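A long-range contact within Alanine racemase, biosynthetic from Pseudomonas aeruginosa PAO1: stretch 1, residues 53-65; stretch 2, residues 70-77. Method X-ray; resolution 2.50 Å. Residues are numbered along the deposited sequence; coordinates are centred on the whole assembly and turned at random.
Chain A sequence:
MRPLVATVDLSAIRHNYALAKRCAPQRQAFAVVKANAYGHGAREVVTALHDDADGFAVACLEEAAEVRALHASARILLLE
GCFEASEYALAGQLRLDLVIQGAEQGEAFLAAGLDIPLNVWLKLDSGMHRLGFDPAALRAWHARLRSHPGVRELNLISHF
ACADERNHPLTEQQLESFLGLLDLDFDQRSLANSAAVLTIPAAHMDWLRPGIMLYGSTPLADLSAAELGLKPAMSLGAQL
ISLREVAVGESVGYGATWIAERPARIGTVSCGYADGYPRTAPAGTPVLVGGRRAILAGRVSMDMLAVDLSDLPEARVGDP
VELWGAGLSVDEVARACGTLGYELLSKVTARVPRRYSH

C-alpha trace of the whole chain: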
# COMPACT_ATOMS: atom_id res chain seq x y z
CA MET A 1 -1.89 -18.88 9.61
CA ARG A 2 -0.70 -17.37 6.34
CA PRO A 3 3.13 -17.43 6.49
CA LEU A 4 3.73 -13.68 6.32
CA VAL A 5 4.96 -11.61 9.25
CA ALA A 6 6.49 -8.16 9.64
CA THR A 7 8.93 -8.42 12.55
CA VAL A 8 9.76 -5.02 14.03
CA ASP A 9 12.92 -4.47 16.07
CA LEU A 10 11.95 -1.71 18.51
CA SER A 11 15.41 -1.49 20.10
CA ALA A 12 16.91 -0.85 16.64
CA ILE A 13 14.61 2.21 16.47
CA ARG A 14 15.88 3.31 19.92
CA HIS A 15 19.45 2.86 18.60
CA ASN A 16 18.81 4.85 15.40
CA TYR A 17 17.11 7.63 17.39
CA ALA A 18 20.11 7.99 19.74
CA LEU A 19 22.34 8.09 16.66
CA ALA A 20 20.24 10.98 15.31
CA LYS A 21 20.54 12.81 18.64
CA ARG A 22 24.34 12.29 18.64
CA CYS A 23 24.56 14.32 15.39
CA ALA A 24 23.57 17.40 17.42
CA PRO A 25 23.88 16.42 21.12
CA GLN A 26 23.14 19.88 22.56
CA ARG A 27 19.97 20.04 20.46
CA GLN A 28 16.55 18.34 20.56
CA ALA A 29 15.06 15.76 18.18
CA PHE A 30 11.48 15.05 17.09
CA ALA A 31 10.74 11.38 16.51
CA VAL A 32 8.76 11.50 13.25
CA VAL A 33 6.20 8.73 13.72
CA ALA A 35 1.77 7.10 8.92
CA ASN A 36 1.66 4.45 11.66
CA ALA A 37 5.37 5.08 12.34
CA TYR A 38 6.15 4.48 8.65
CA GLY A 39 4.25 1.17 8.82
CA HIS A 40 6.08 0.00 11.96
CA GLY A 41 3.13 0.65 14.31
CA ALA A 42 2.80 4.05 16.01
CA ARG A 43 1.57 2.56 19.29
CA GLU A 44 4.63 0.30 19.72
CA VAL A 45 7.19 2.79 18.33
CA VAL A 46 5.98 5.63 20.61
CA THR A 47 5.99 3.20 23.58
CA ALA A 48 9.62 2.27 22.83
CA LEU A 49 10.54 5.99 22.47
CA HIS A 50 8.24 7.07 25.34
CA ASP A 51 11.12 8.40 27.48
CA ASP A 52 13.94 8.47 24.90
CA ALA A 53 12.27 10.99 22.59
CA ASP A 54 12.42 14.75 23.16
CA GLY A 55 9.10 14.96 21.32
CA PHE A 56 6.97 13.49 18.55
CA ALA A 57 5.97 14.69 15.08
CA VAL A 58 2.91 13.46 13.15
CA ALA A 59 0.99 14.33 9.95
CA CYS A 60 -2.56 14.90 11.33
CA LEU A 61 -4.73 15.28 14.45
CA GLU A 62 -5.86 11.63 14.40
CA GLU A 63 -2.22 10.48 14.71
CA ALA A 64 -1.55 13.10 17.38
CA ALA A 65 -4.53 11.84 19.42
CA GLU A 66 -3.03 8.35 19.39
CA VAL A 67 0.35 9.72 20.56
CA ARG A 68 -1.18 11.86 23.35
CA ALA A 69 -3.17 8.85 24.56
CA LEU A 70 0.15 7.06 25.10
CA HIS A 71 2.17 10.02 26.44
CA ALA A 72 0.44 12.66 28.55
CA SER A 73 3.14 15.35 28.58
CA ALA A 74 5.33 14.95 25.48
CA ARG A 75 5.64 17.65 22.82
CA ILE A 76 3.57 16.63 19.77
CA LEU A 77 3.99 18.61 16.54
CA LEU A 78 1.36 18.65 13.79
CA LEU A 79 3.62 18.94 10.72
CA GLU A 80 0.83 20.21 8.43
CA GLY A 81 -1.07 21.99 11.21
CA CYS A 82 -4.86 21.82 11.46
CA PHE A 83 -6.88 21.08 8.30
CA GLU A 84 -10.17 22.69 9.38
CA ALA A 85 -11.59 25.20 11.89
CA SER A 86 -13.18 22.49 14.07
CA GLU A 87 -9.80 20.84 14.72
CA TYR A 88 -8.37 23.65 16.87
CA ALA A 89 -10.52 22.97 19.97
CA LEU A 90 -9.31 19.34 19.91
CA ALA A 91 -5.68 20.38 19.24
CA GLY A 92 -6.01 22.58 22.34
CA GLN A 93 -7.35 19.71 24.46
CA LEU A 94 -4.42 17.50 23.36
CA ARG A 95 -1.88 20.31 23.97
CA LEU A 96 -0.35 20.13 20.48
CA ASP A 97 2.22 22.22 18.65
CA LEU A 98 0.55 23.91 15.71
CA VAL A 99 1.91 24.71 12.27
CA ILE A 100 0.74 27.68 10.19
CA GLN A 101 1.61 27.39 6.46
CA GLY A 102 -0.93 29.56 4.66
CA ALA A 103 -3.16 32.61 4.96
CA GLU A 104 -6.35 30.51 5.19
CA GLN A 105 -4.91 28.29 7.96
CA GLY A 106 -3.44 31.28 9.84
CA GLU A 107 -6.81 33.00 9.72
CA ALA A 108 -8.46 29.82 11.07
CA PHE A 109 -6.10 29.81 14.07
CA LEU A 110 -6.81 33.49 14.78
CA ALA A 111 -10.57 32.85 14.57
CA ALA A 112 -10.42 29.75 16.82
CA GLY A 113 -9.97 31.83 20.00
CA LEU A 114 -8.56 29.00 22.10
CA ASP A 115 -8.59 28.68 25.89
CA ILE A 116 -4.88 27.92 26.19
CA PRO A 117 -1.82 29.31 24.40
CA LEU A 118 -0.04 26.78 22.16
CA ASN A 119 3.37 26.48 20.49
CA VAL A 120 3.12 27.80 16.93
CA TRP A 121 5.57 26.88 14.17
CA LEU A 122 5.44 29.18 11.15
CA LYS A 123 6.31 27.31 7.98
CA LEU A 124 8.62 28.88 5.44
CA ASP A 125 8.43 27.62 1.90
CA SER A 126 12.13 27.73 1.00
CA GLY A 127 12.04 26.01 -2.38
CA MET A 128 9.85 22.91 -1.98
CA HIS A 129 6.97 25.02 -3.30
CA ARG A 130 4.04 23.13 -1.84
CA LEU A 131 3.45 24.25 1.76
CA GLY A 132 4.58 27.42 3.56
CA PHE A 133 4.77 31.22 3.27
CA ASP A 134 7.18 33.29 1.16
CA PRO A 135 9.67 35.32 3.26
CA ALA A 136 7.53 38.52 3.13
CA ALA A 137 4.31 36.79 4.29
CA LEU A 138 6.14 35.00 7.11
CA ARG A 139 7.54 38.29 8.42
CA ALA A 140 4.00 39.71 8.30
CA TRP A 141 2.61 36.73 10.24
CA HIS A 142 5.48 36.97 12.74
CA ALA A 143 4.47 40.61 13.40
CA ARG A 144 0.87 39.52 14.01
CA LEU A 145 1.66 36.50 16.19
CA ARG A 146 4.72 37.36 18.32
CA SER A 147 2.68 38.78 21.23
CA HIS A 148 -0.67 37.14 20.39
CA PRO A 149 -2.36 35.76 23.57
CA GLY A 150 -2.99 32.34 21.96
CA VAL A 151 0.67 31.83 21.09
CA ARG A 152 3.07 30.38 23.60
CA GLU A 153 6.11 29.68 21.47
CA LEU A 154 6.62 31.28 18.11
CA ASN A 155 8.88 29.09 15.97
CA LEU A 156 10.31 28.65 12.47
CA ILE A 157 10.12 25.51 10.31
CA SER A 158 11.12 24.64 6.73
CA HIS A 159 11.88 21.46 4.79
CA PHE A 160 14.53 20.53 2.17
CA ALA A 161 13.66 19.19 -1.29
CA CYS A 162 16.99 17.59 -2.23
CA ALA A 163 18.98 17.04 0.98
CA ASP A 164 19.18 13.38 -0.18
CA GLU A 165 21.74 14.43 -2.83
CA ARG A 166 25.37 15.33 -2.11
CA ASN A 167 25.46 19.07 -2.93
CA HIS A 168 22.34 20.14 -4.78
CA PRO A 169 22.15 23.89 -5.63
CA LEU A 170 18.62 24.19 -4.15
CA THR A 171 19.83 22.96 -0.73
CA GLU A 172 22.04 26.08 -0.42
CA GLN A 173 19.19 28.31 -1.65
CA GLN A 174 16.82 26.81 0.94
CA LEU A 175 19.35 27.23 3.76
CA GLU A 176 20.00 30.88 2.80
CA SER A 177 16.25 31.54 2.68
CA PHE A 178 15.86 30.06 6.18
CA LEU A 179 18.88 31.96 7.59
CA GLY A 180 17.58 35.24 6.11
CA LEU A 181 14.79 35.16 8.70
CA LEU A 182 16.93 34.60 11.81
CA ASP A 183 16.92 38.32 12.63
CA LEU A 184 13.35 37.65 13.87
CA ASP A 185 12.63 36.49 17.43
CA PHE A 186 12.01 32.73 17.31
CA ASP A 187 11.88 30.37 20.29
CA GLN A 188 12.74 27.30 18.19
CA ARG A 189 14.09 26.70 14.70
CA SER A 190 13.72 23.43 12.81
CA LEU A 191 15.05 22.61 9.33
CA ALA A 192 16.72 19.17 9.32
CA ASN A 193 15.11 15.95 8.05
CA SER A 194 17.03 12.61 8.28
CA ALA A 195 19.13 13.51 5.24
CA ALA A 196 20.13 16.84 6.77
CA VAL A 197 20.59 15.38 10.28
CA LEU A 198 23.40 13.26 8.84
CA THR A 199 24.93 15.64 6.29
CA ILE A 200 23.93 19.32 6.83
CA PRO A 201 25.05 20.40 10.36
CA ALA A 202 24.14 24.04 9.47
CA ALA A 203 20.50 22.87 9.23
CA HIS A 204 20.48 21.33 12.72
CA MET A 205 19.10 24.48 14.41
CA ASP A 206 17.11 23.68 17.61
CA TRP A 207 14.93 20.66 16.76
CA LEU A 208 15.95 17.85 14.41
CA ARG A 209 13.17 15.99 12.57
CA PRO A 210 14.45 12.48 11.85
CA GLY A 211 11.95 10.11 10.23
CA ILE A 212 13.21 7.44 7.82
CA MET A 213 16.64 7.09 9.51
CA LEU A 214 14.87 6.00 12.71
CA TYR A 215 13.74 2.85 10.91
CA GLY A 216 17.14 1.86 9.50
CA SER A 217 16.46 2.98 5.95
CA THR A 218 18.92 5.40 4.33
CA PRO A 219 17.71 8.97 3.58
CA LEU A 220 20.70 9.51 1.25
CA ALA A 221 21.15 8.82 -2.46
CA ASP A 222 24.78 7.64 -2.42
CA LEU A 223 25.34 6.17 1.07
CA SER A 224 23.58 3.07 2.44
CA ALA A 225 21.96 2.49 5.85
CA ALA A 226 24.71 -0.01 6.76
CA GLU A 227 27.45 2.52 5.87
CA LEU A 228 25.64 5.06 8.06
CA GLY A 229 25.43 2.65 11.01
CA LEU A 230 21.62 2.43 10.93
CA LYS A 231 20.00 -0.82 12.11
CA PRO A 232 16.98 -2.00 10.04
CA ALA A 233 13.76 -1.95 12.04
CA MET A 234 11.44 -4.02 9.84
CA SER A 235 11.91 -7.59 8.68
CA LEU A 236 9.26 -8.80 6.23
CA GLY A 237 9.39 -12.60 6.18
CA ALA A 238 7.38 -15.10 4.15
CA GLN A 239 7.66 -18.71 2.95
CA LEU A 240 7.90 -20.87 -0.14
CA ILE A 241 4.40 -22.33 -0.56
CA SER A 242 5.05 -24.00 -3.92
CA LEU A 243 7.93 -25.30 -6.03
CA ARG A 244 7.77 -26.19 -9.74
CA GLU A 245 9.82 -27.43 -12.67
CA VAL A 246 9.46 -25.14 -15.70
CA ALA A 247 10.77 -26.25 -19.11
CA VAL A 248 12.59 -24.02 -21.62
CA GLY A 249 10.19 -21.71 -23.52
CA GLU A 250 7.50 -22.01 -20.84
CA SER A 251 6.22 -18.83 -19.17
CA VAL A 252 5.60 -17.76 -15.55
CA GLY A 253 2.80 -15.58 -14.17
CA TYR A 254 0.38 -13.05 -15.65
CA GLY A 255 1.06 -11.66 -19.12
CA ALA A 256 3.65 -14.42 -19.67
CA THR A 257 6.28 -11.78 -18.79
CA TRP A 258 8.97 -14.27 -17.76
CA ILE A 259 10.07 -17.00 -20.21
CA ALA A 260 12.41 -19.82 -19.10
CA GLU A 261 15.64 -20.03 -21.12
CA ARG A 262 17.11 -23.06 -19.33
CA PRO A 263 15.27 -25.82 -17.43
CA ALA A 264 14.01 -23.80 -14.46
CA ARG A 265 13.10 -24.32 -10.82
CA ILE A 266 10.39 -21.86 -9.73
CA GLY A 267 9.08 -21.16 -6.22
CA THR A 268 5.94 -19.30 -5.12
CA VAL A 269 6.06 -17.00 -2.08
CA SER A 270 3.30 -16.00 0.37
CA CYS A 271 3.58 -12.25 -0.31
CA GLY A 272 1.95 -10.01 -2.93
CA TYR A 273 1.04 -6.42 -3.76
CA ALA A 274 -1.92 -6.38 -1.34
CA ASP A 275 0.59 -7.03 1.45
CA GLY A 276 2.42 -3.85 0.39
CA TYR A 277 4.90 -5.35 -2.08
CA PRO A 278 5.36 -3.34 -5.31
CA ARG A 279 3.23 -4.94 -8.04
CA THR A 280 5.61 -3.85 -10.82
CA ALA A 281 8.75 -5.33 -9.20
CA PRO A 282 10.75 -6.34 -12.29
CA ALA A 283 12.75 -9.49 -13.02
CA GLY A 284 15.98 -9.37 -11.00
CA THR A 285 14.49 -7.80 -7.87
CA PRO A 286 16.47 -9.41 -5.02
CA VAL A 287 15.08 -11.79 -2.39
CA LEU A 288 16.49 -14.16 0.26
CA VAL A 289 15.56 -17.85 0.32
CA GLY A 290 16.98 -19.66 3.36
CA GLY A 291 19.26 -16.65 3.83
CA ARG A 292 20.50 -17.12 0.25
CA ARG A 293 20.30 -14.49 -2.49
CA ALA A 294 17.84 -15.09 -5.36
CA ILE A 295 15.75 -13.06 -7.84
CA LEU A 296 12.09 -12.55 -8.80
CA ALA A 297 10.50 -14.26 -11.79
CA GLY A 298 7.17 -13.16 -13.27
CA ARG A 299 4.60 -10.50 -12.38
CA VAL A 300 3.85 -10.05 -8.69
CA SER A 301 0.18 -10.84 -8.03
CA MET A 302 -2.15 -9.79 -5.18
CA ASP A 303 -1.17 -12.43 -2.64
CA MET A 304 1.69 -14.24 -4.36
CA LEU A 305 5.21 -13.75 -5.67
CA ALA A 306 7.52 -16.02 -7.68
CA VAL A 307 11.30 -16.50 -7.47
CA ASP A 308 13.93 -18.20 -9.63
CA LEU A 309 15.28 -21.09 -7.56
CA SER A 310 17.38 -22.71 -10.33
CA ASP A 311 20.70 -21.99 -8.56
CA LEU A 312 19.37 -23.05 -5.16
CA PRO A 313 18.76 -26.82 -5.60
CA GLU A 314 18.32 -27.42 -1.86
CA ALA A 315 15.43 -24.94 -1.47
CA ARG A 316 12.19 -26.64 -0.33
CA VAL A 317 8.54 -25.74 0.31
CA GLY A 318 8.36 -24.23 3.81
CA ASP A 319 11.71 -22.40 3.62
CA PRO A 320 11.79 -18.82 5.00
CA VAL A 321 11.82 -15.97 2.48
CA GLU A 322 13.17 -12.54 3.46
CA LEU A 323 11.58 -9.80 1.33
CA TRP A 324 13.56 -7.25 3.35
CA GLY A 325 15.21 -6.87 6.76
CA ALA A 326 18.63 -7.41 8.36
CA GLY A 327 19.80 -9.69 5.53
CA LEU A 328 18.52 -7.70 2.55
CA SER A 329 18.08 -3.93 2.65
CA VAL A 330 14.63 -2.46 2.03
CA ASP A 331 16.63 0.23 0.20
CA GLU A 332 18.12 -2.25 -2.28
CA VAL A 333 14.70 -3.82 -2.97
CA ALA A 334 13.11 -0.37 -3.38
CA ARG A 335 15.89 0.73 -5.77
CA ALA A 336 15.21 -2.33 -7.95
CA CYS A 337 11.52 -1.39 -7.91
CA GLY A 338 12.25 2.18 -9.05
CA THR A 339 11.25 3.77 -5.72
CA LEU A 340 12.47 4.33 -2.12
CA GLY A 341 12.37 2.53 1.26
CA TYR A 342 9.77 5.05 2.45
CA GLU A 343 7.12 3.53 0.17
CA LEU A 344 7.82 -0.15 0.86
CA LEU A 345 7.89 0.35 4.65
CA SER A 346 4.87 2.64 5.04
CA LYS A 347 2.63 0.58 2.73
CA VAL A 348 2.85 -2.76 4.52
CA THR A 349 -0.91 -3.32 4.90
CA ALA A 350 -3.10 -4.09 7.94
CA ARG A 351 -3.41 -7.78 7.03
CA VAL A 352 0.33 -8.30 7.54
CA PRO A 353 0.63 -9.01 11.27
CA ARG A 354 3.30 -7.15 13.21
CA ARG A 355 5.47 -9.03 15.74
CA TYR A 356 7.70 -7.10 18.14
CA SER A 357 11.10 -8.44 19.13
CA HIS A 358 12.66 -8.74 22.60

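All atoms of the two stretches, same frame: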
# COMPACT_ATOMS: atom_id res chain seq x y z
N ALA A 53 12.54 9.92 23.54
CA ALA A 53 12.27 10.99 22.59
C ALA A 53 12.05 12.34 23.27
O ALA A 53 11.38 12.43 24.30
CB ALA A 53 11.08 10.64 21.71
N ASP A 54 12.63 13.38 22.68
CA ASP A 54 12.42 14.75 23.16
C ASP A 54 11.02 15.23 22.81
O ASP A 54 10.47 16.08 23.49
CB ASP A 54 13.47 15.69 22.56
CG ASP A 54 14.89 15.21 22.81
OD1 ASP A 54 15.17 14.66 23.89
OD2 ASP A 54 15.74 15.39 21.91
N GLY A 55 10.46 14.66 21.74
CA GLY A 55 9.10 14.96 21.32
C GLY A 55 8.71 14.12 20.13
O GLY A 55 9.53 13.36 19.61
N PHE A 56 7.47 14.27 19.68
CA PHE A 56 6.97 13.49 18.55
C PHE A 56 6.39 14.39 17.47
O PHE A 56 5.79 15.42 17.77
CB PHE A 56 5.91 12.49 19.02
CG PHE A 56 6.43 11.46 19.97
CD1 PHE A 56 7.10 10.34 19.50
CD2 PHE A 56 6.26 11.61 21.34
CE1 PHE A 56 7.59 9.38 20.37
CE2 PHE A 56 6.74 10.66 22.22
CZ PHE A 56 7.41 9.54 21.74
N ALA A 57 6.57 13.99 16.21
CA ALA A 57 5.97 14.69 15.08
C ALA A 57 5.09 13.75 14.26
O ALA A 57 5.48 12.62 13.94
CB ALA A 57 7.05 15.31 14.21
N VAL A 58 3.88 14.22 13.94
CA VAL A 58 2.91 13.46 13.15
C VAL A 58 2.32 14.31 12.01
O VAL A 58 2.57 15.51 11.94
CB VAL A 58 1.77 12.89 14.03
CG1 VAL A 58 2.29 11.80 14.96
CG2 VAL A 58 1.07 14.00 14.80
N ALA A 59 1.54 13.68 11.14
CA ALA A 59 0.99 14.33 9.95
C ALA A 59 -0.44 14.92 10.10
O ALA A 59 -0.87 15.75 9.29
CB ALA A 59 1.03 13.37 8.77
N CYS A 60 -1.16 14.49 11.13
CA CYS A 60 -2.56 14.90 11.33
C CYS A 60 -3.01 14.71 12.77
O CYS A 60 -2.32 14.06 13.56
CB CYS A 60 -3.49 14.14 10.37
SG CYS A 60 -3.55 12.36 10.64
N LEU A 61 -4.18 15.27 13.09
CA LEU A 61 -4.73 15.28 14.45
C LEU A 61 -5.04 13.87 14.97
O LEU A 61 -4.83 13.58 16.15
CB LEU A 61 -5.98 16.17 14.51
CG LEU A 61 -6.68 16.46 15.84
CD1 LEU A 61 -5.91 17.48 16.66
CD2 LEU A 61 -8.09 16.96 15.58
N GLU A 62 -5.54 13.02 14.07
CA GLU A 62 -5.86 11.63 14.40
C GLU A 62 -4.63 10.91 14.96
O GLU A 62 -4.71 10.26 16.00
CB GLU A 62 -6.39 10.88 13.16
CG GLU A 62 -7.75 11.35 12.63
CD GLU A 62 -7.65 12.56 11.70
OE1 GLU A 62 -8.64 12.82 10.99
OE2 GLU A 62 -6.60 13.24 11.66
N GLU A 63 -3.49 11.07 14.27
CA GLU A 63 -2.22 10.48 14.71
C GLU A 63 -1.76 11.07 16.03
O GLU A 63 -1.27 10.35 16.90
CB GLU A 63 -1.14 10.68 13.66
CG GLU A 63 -1.32 9.82 12.42
CD GLU A 63 -0.28 10.11 11.35
OE1 GLU A 63 0.53 11.04 11.55
OE2 GLU A 63 -0.29 9.41 10.32
N ALA A 64 -1.92 12.38 16.16
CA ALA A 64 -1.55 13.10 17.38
C ALA A 64 -2.36 12.61 18.58
O ALA A 64 -1.82 12.49 19.69
CB ALA A 64 -1.72 14.60 17.18
N ALA A 65 -3.64 12.33 18.36
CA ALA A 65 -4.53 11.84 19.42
C ALA A 65 -4.06 10.50 19.95
O ALA A 65 -4.11 10.25 21.16
CB ALA A 65 -5.96 11.76 18.93
N LEU A 70 -0.95 7.87 24.58
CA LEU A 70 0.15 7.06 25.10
C LEU A 70 1.13 7.84 25.97
O LEU A 70 1.72 7.27 26.89
CB LEU A 70 0.89 6.36 23.96
CG LEU A 70 0.10 5.24 23.27
CD1 LEU A 70 0.63 4.99 21.87
CD2 LEU A 70 0.10 3.96 24.09
N HIS A 71 1.28 9.13 25.68
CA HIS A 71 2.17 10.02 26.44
C HIS A 71 1.47 11.32 26.77
O HIS A 71 1.16 12.12 25.88
CB HIS A 71 3.46 10.30 25.65
CG HIS A 71 4.60 10.76 26.50
ND1 HIS A 71 4.49 11.79 27.42
CD2 HIS A 71 5.89 10.33 26.58
CE1 HIS A 71 5.65 11.97 28.01
NE2 HIS A 71 6.52 11.10 27.53
N ALA A 72 1.26 11.55 28.06
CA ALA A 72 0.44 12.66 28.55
C ALA A 72 1.10 14.03 28.41
O ALA A 72 0.41 15.04 28.24
CB ALA A 72 0.04 12.41 29.99
N SER A 73 2.43 14.07 28.48
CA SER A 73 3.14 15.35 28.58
C SER A 73 4.06 15.70 27.41
O SER A 73 4.49 16.85 27.29
CB SER A 73 3.92 15.42 29.89
OG SER A 73 4.72 14.26 30.04
N ALA A 74 4.36 14.73 26.55
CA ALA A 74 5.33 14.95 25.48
C ALA A 74 4.89 16.02 24.48
O ALA A 74 3.69 16.20 24.22
CB ALA A 74 5.65 13.65 24.77
N ARG A 75 5.87 16.72 23.92
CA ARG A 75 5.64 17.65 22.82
C ARG A 75 5.21 16.86 21.57
O ARG A 75 5.89 15.93 21.14
CB ARG A 75 6.92 18.45 22.53
CG ARG A 75 6.71 19.65 21.62
CD ARG A 75 8.03 20.22 21.12
NE ARG A 75 8.70 21.10 22.08
CZ ARG A 75 8.66 22.43 22.06
NH1 ARG A 75 7.95 23.07 21.14
NH2 ARG A 75 9.33 23.13 22.97
N ILE A 76 4.06 17.23 21.02
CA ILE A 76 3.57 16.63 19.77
C ILE A 76 3.34 17.73 18.72
O ILE A 76 2.52 18.62 18.91
CB ILE A 76 2.27 15.80 19.96
CG1 ILE A 76 2.43 14.77 21.09
CG2 ILE A 76 1.89 15.10 18.66
CD1 ILE A 76 1.12 14.17 21.57
N LEU A 77 4.08 17.64 17.62
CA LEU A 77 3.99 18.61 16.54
C LEU A 77 3.12 18.10 15.40
O LEU A 77 3.34 17.01 14.88
CB LEU A 77 5.40 18.92 16.01
CG LEU A 77 5.52 19.74 14.73
CD1 LEU A 77 5.00 21.15 14.95
CD2 LEU A 77 6.97 19.77 14.27
O HOH W 1 8.34 16.29 25.10

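Two short strands, Phe56 to Val58 at the core of the first and Ile76 to Leu77 in the second, lie side by side and run in nearly the same direction: their axes diverge by 19° and approach to 4.6 Å. The register follows from the CA atoms. Phe56 CA sits 4.8 Å from Ile76 CA, and Ala57 CA sits 4.6 Å from Leu77 CA, so the pairing advances one residue at a time along both strands, as a parallel arrangement requires.

Three backbone hydrogen bonds hold this register. Phe56 N donates to Arg75 O at 2.7 Å with an N-H...O angle of 170°; Leu77 N donates to Phe56 O at 2.8 Å and 167°; Val58 N donates to Leu77 O at 3.0 Å and 174°. All three are short and close to linear. Their pattern is diagnostic: Phe56 uses both its N and its O, reaching the residues before and after Ile76, which is how a residue in a parallel bridge straddles its partner. Two of the three carbonyls also receive CA-H...O contacts, from Ile76 CA to Phe56 O at 3.2 Å (148° at the hydrogen) and from Ala57 CA to Leu77 O at 3.5 Å (143°).

On the N-terminal side of these hydrogen bonds, a water makes the link. It donates to Asp54 O at 2.7 Å and accepts from Arg75 N at 2.8 Å, thus joining two backbone groups that do not bond directly. The carboxylate of Asp54 leads away from this contact, and its OD2 is bonded elsewhere in the structure.

Side chains alternate between the two faces of the sheet. Phe56 and Ile76 share one face, whereas Ala57 and Leu77 share the other, where Ala57 CB lies 4.4 Å from Leu77 CB. Arg75 begins on the Leu77 face, but its end leads away, with NH1 and NH2 bonded elsewhere.

Phe56, in the m rotamer, has the largest area covered by the opposite stretch, 90 Å². Its ring meets the segment leading into the second strand at the ring edge: Phe56 CD2 is 4.0 Å from Ala74 CB, and Phe56 CE2 is 4.5 Å from His71 CD2, both neighbours lying near the ring plane. The CA-to-CB bonds of Ala74 and His71 point toward the first stretch. Within its own loop, His71 ND1 accepts a hydrogen bond from Ser73 N at 3.3 Å and 150°.

Ile76 connects its strand to the helix that follows the first strand. Ile76 CG2 lies 3.9 Å from Ala64 CB and 4.1 Å from Val58 CG2, while Ile76 CD1 comes within 3.9 Å of Ala64 O. The CA-to-CB bond of Ala64 points toward the second stretch, placing its methyl group against the isoleucine. The turn into this helix is tied internally: Ala59 N donates to Glu63 OE1 at 2.9 Å and 168°, and Ala64 N bonds to Cys60 O at 3.1 Å, with Cys60 at the N-cap position.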